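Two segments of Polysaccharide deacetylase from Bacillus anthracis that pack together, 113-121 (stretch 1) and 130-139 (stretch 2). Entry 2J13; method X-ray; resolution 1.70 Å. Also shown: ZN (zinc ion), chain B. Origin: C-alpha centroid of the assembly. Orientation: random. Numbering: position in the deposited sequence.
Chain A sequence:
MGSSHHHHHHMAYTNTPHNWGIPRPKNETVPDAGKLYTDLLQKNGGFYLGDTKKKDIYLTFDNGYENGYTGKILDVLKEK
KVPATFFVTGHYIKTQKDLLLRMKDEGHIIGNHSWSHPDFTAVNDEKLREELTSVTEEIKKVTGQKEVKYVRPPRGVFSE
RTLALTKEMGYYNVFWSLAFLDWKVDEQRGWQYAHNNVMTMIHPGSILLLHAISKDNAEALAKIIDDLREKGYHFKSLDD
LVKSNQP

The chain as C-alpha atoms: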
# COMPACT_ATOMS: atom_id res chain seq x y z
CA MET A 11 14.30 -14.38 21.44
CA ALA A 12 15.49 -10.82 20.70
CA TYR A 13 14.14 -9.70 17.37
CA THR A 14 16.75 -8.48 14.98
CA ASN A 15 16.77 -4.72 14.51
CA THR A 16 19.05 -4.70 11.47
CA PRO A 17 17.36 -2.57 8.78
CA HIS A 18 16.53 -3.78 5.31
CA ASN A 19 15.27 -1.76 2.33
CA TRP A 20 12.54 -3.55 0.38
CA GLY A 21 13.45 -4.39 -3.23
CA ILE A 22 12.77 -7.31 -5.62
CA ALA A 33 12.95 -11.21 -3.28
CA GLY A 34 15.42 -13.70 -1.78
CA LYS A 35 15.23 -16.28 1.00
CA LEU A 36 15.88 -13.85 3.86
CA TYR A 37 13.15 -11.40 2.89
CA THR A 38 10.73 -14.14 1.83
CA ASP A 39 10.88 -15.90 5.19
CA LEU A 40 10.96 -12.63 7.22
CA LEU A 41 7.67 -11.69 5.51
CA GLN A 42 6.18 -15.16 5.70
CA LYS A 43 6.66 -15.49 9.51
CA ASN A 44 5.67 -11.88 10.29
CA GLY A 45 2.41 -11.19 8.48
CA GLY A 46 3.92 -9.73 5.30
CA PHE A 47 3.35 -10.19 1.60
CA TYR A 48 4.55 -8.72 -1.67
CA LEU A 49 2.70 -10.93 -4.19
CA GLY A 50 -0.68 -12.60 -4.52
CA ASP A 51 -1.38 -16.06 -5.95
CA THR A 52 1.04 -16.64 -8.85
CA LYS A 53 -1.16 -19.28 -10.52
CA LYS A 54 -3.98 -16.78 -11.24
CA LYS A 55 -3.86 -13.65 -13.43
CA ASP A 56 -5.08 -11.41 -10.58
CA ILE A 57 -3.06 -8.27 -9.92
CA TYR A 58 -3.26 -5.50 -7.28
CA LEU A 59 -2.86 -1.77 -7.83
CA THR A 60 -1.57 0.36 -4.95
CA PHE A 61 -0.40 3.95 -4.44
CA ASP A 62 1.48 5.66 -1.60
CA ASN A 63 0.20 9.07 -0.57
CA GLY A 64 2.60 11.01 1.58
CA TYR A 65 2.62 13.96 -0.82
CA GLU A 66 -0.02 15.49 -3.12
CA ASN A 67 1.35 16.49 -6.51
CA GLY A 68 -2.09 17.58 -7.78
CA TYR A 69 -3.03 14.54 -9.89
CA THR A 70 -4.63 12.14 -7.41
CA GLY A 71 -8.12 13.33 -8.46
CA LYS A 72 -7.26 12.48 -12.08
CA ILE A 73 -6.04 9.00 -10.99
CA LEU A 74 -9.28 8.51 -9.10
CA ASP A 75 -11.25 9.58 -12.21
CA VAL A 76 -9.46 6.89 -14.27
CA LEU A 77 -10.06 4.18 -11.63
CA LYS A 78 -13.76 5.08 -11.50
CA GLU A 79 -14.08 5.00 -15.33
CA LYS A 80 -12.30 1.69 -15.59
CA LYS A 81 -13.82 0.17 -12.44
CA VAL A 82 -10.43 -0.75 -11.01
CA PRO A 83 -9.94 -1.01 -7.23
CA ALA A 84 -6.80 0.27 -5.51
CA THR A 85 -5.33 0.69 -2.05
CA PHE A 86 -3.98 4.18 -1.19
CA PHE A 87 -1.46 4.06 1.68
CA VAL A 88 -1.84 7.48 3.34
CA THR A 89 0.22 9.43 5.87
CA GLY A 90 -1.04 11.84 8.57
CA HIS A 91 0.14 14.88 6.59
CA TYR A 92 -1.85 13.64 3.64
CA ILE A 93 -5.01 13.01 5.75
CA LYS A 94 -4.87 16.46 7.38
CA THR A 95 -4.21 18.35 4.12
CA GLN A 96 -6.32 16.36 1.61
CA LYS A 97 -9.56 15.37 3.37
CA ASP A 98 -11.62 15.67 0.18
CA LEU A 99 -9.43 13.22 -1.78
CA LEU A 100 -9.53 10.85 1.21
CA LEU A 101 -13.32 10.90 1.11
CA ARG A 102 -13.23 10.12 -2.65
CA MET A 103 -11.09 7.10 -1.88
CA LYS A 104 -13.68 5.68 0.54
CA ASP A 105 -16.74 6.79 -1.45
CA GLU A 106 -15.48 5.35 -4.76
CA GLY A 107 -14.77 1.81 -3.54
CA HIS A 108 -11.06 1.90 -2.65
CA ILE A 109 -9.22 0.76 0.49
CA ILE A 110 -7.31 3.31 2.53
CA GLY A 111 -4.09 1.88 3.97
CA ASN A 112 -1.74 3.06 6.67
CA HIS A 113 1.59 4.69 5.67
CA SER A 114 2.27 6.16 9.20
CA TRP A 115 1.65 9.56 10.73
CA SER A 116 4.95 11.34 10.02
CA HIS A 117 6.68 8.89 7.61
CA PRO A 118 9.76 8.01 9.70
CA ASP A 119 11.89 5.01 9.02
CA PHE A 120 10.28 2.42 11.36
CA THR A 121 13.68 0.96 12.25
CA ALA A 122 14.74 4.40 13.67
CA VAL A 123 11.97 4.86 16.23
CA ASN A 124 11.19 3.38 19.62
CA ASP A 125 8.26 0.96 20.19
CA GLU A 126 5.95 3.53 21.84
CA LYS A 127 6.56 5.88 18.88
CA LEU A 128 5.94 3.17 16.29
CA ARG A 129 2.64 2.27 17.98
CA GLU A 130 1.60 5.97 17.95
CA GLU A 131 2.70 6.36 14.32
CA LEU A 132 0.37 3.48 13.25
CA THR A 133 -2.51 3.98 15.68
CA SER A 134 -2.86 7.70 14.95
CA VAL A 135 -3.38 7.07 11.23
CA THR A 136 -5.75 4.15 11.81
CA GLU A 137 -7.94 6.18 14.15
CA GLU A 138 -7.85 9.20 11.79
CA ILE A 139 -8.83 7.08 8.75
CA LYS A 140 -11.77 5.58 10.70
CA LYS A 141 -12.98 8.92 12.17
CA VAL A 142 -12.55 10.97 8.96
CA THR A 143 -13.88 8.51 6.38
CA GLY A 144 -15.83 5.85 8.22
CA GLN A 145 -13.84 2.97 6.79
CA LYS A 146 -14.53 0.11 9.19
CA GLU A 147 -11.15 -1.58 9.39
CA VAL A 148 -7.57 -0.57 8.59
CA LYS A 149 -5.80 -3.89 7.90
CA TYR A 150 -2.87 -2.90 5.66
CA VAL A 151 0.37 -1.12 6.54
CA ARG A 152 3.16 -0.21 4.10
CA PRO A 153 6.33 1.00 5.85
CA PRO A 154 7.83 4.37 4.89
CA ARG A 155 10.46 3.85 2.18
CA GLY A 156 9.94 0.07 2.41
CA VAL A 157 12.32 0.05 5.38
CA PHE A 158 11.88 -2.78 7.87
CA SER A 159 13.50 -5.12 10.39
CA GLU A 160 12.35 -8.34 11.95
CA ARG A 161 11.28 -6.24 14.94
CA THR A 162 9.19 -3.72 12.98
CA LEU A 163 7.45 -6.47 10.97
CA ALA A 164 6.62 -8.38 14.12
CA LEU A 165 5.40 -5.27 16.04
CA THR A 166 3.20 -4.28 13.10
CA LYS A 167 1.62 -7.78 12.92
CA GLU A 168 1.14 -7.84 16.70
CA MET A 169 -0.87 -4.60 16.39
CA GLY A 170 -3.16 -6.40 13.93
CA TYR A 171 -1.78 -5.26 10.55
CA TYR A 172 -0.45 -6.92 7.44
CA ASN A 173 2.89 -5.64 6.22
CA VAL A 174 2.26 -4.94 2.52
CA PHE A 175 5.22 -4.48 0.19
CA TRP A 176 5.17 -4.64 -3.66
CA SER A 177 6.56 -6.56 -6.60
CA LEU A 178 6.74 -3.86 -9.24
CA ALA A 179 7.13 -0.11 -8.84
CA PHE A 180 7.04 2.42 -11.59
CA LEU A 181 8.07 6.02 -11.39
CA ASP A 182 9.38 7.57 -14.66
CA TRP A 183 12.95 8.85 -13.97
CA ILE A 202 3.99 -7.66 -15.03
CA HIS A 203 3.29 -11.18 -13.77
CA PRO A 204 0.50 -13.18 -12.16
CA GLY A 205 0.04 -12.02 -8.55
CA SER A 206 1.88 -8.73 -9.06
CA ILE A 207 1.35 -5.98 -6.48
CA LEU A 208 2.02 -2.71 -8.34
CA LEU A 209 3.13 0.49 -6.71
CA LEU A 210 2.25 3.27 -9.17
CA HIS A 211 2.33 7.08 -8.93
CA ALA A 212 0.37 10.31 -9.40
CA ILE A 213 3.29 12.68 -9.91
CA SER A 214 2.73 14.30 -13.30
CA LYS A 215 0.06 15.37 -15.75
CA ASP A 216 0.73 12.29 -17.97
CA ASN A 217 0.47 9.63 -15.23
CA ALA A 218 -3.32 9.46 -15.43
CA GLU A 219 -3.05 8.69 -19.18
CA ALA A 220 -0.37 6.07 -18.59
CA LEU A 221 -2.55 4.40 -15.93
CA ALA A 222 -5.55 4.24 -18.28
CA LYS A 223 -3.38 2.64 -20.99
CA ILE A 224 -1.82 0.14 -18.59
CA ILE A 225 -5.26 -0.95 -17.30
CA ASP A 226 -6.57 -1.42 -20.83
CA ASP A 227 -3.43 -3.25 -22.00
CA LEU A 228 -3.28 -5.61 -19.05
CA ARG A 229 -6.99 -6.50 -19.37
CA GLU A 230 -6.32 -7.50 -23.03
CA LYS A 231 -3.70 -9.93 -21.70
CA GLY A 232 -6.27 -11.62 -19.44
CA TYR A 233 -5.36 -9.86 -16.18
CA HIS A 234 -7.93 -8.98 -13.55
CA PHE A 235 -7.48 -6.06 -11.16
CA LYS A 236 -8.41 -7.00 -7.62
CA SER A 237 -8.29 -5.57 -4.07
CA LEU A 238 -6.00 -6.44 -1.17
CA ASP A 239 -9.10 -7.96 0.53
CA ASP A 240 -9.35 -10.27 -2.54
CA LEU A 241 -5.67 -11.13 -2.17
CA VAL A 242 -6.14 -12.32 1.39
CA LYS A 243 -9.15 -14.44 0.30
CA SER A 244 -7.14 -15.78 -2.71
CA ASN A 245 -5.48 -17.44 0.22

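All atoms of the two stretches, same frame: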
# COMPACT_ATOMS: atom_id res chain seq x y z
N HIS A 113 0.21 4.42 6.05
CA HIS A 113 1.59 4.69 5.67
C HIS A 113 2.32 5.49 6.77
O HIS A 113 3.34 6.10 6.51
CB HIS A 113 1.65 5.44 4.34
CG HIS A 113 2.95 5.35 3.60
ND1 HIS A 113 3.71 4.20 3.52
CD2 HIS A 113 3.57 6.27 2.83
CE1 HIS A 113 4.78 4.44 2.78
NE2 HIS A 113 4.72 5.69 2.35
N SER A 114 1.75 5.47 7.98
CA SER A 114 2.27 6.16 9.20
C SER A 114 2.00 7.64 9.30
O SER A 114 1.79 8.33 8.31
CB SER A 114 3.79 5.94 9.36
OG SER A 114 4.50 6.94 8.69
N TRP A 115 1.99 8.16 10.53
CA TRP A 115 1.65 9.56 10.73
C TRP A 115 2.64 10.53 10.10
O TRP A 115 2.25 11.40 9.33
CB TRP A 115 1.48 9.87 12.22
CG TRP A 115 0.87 11.23 12.37
CD1 TRP A 115 1.54 12.42 12.54
CD2 TRP A 115 -0.51 11.56 12.24
NE1 TRP A 115 0.63 13.46 12.55
CE2 TRP A 115 -0.62 12.96 12.35
CE3 TRP A 115 -1.67 10.80 12.03
CZ2 TRP A 115 -1.86 13.62 12.27
CZ3 TRP A 115 -2.89 11.45 11.94
CH2 TRP A 115 -2.97 12.84 12.06
N SER A 116 3.91 10.39 10.44
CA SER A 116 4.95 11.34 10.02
C SER A 116 6.01 10.76 9.06
O SER A 116 7.01 11.45 8.73
CB SER A 116 5.61 11.96 11.25
OG SER A 116 6.31 10.98 11.96
N HIS A 117 5.80 9.52 8.60
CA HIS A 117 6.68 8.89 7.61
C HIS A 117 8.14 8.78 8.05
O HIS A 117 9.05 8.98 7.24
CB HIS A 117 6.57 9.69 6.30
CG HIS A 117 6.94 8.94 5.05
ND1 HIS A 117 8.13 9.14 4.38
CD2 HIS A 117 6.24 8.06 4.29
CE1 HIS A 117 8.16 8.38 3.29
NE2 HIS A 117 7.01 7.73 3.20
N PRO A 118 8.39 8.36 9.30
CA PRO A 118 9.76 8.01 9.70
C PRO A 118 10.13 6.64 9.23
O PRO A 118 9.27 5.80 8.96
CB PRO A 118 9.66 7.98 11.21
CG PRO A 118 8.29 7.38 11.44
CD PRO A 118 7.45 8.10 10.40
N ASP A 119 11.42 6.39 9.14
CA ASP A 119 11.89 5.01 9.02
C ASP A 119 11.54 4.26 10.31
O ASP A 119 11.95 4.69 11.43
CB ASP A 119 13.40 4.99 8.74
CG ASP A 119 13.75 5.19 7.24
OD1 ASP A 119 12.83 5.31 6.37
OD2 ASP A 119 14.99 5.22 6.93
N PHE A 120 10.78 3.17 10.19
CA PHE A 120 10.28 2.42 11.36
C PHE A 120 11.40 1.82 12.20
O PHE A 120 11.25 1.61 13.39
CB PHE A 120 9.32 1.31 10.97
CG PHE A 120 7.93 1.79 10.54
CD1 PHE A 120 7.59 3.14 10.58
CD2 PHE A 120 6.97 0.87 10.20
CE1 PHE A 120 6.29 3.56 10.23
CE2 PHE A 120 5.68 1.27 9.85
CZ PHE A 120 5.36 2.62 9.85
N THR A 121 12.53 1.54 11.56
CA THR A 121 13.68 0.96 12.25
C THR A 121 14.39 1.99 13.14
O THR A 121 15.26 1.60 13.97
CB THR A 121 14.67 0.39 11.21
OG1 THR A 121 15.02 1.43 10.30
CG2 THR A 121 14.08 -0.78 10.44
N GLU A 130 2.35 4.68 18.15
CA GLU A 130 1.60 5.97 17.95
C GLU A 130 1.53 6.31 16.47
O GLU A 130 0.49 6.74 15.97
CB GLU A 130 2.27 7.10 18.70
CG GLU A 130 2.15 6.89 20.18
CD GLU A 130 3.01 7.79 21.05
OE1 GLU A 130 3.93 8.48 20.55
OE2 GLU A 130 2.74 7.79 22.28
N GLU A 131 2.64 6.08 15.76
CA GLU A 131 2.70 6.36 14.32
C GLU A 131 1.65 5.58 13.53
O GLU A 131 1.09 6.13 12.57
CB GLU A 131 4.11 6.05 13.77
CG GLU A 131 5.16 7.10 14.16
CD GLU A 131 5.07 8.34 13.31
OE1 GLU A 131 4.68 8.23 12.13
OE2 GLU A 131 5.38 9.43 13.81
N LEU A 132 1.39 4.32 13.92
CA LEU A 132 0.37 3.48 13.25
C LEU A 132 -1.03 3.79 13.77
O LEU A 132 -1.95 4.01 12.99
CB LEU A 132 0.66 2.00 13.42
CG LEU A 132 1.95 1.55 12.73
CD1 LEU A 132 2.18 0.11 13.10
CD2 LEU A 132 1.90 1.77 11.23
N THR A 133 -1.19 3.82 15.09
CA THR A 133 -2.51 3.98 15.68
C THR A 133 -3.13 5.32 15.33
O THR A 133 -4.35 5.38 15.07
CB THR A 133 -2.46 3.81 17.21
OG1 THR A 133 -1.92 2.51 17.53
CG2 THR A 133 -3.88 3.94 17.80
N SER A 134 -2.34 6.38 15.29
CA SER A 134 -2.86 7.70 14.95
C SER A 134 -3.49 7.75 13.55
O SER A 134 -4.57 8.33 13.37
CB SER A 134 -1.82 8.79 15.13
OG SER A 134 -0.71 8.59 14.33
N VAL A 135 -2.83 7.15 12.57
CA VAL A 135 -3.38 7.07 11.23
C VAL A 135 -4.62 6.21 11.17
O VAL A 135 -5.61 6.58 10.52
CB VAL A 135 -2.32 6.56 10.17
CG1 VAL A 135 -2.94 6.29 8.79
CG2 VAL A 135 -1.23 7.56 10.01
N THR A 136 -4.60 5.06 11.83
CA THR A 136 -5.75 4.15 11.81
C THR A 136 -6.99 4.84 12.37
O THR A 136 -8.05 4.85 11.74
CB THR A 136 -5.47 2.86 12.56
OG1 THR A 136 -4.49 2.11 11.81
CG2 THR A 136 -6.74 2.01 12.70
N GLU A 137 -6.82 5.46 13.51
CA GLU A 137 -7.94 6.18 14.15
C GLU A 137 -8.41 7.35 13.27
O GLU A 137 -9.63 7.60 13.15
CB GLU A 137 -7.52 6.66 15.53
CG GLU A 137 -7.24 5.51 16.49
CD GLU A 137 -6.86 5.95 17.90
OE1 GLU A 137 -6.61 7.15 18.14
OE2 GLU A 137 -6.79 5.05 18.76
N GLU A 138 -7.49 8.09 12.66
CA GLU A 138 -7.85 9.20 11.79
C GLU A 138 -8.59 8.72 10.53
O GLU A 138 -9.61 9.32 10.13
CB GLU A 138 -6.63 10.02 11.42
CG GLU A 138 -6.87 11.40 10.96
CD GLU A 138 -7.29 12.38 12.10
OE1 GLU A 138 -6.86 12.22 13.28
OE2 GLU A 138 -8.05 13.31 11.80
N ILE A 139 -8.12 7.65 9.90
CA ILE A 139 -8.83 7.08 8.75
C ILE A 139 -10.29 6.73 9.11
O ILE A 139 -11.25 7.14 8.43
CB ILE A 139 -8.12 5.82 8.18
CG1 ILE A 139 -6.81 6.20 7.49
CG2 ILE A 139 -9.07 5.08 7.22
CD1 ILE A 139 -5.89 4.95 7.27
ZN ZN B . 6.27 6.73 1.55

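This is a loop-on-helix contact in which one buried glutamate on the helix, Glu131, accepts hydrogen bonds from the backbone and a serine hydroxyl of a zinc-binding loop, while Trp115 lies along the helix beside it. The helix spans 130-139 and runs on at both ends; the loop, 113-121, has no regular structure.

Glu131 is the polar centre of the contact. Its CA-to-CB bond points sideways to the loop, but the m, m conformation of chi1 and chi2 brings the carboxylate back to it. There it grips Ser116 with both oxygens: Ser116 N donates to Glu131 OE1 at 2.8 Å, almost linear at 176°, and Ser116 OG donates to Glu131 OE2 at 2.6 Å. A carboxylate suits this task because its two acceptors can take a backbone NH and a side-chain hydroxyl of one residue together. Glu131 OE2 is also hydrogen-bonded elsewhere in the structure. Pro118 closes in on the same group, its CD 3.3 Å from Glu131 OE1.

The helix backbone contributes too. Trp115 N makes a weak hydrogen bond to Glu131 O, 3.0 Å long but bent to 135°, and Ser114 CA lies 3.6 Å from that same oxygen, Glu131 O, in a CA-H...O contact. Such close backbone approach is reflected in the 4.9 Å between the CA atoms of Trp115 and Glu131.

From the loop, Trp115 supplies the largest covered area of any residue here; its side chain, chi1 t, lies along the helix against Ser134, Val135 and Glu138. Trp115 CB sits 3.3 Å from Ser134 OG, Trp115 CE3 packs 3.8 Å from Val135 CG2, and Trp115 CZ3 meets Glu138 CB at 4.0 Å, at the ring edge. Ser134 is compact at this close point, and its hydroxyl turns back to its own helix, with Ser134 OG donating to Glu130 O at 2.7 Å. Val135 CG2 also comes within 3.3 Å of Ser114 C. A separate apolar touch, Phe120 CZ to Leu132 CD2 at 3.8 Å, forms because the ends of both side chains approach although neither CA-to-CB bond points toward the other stretch.

The loop braces itself as well: Ser114 OG donates to His113 O at 2.6 Å and accepts a weak bond from His117 N at 2.9 Å. The CA-to-CB bonds of His113 and His117 point away from the helix, and both residues bind zinc through NE2, at 2.0 Å and 2.1 Å from ZN respectively. The two metal ligands thus flank Ser114, Trp115 and Ser116, which all touch the helix.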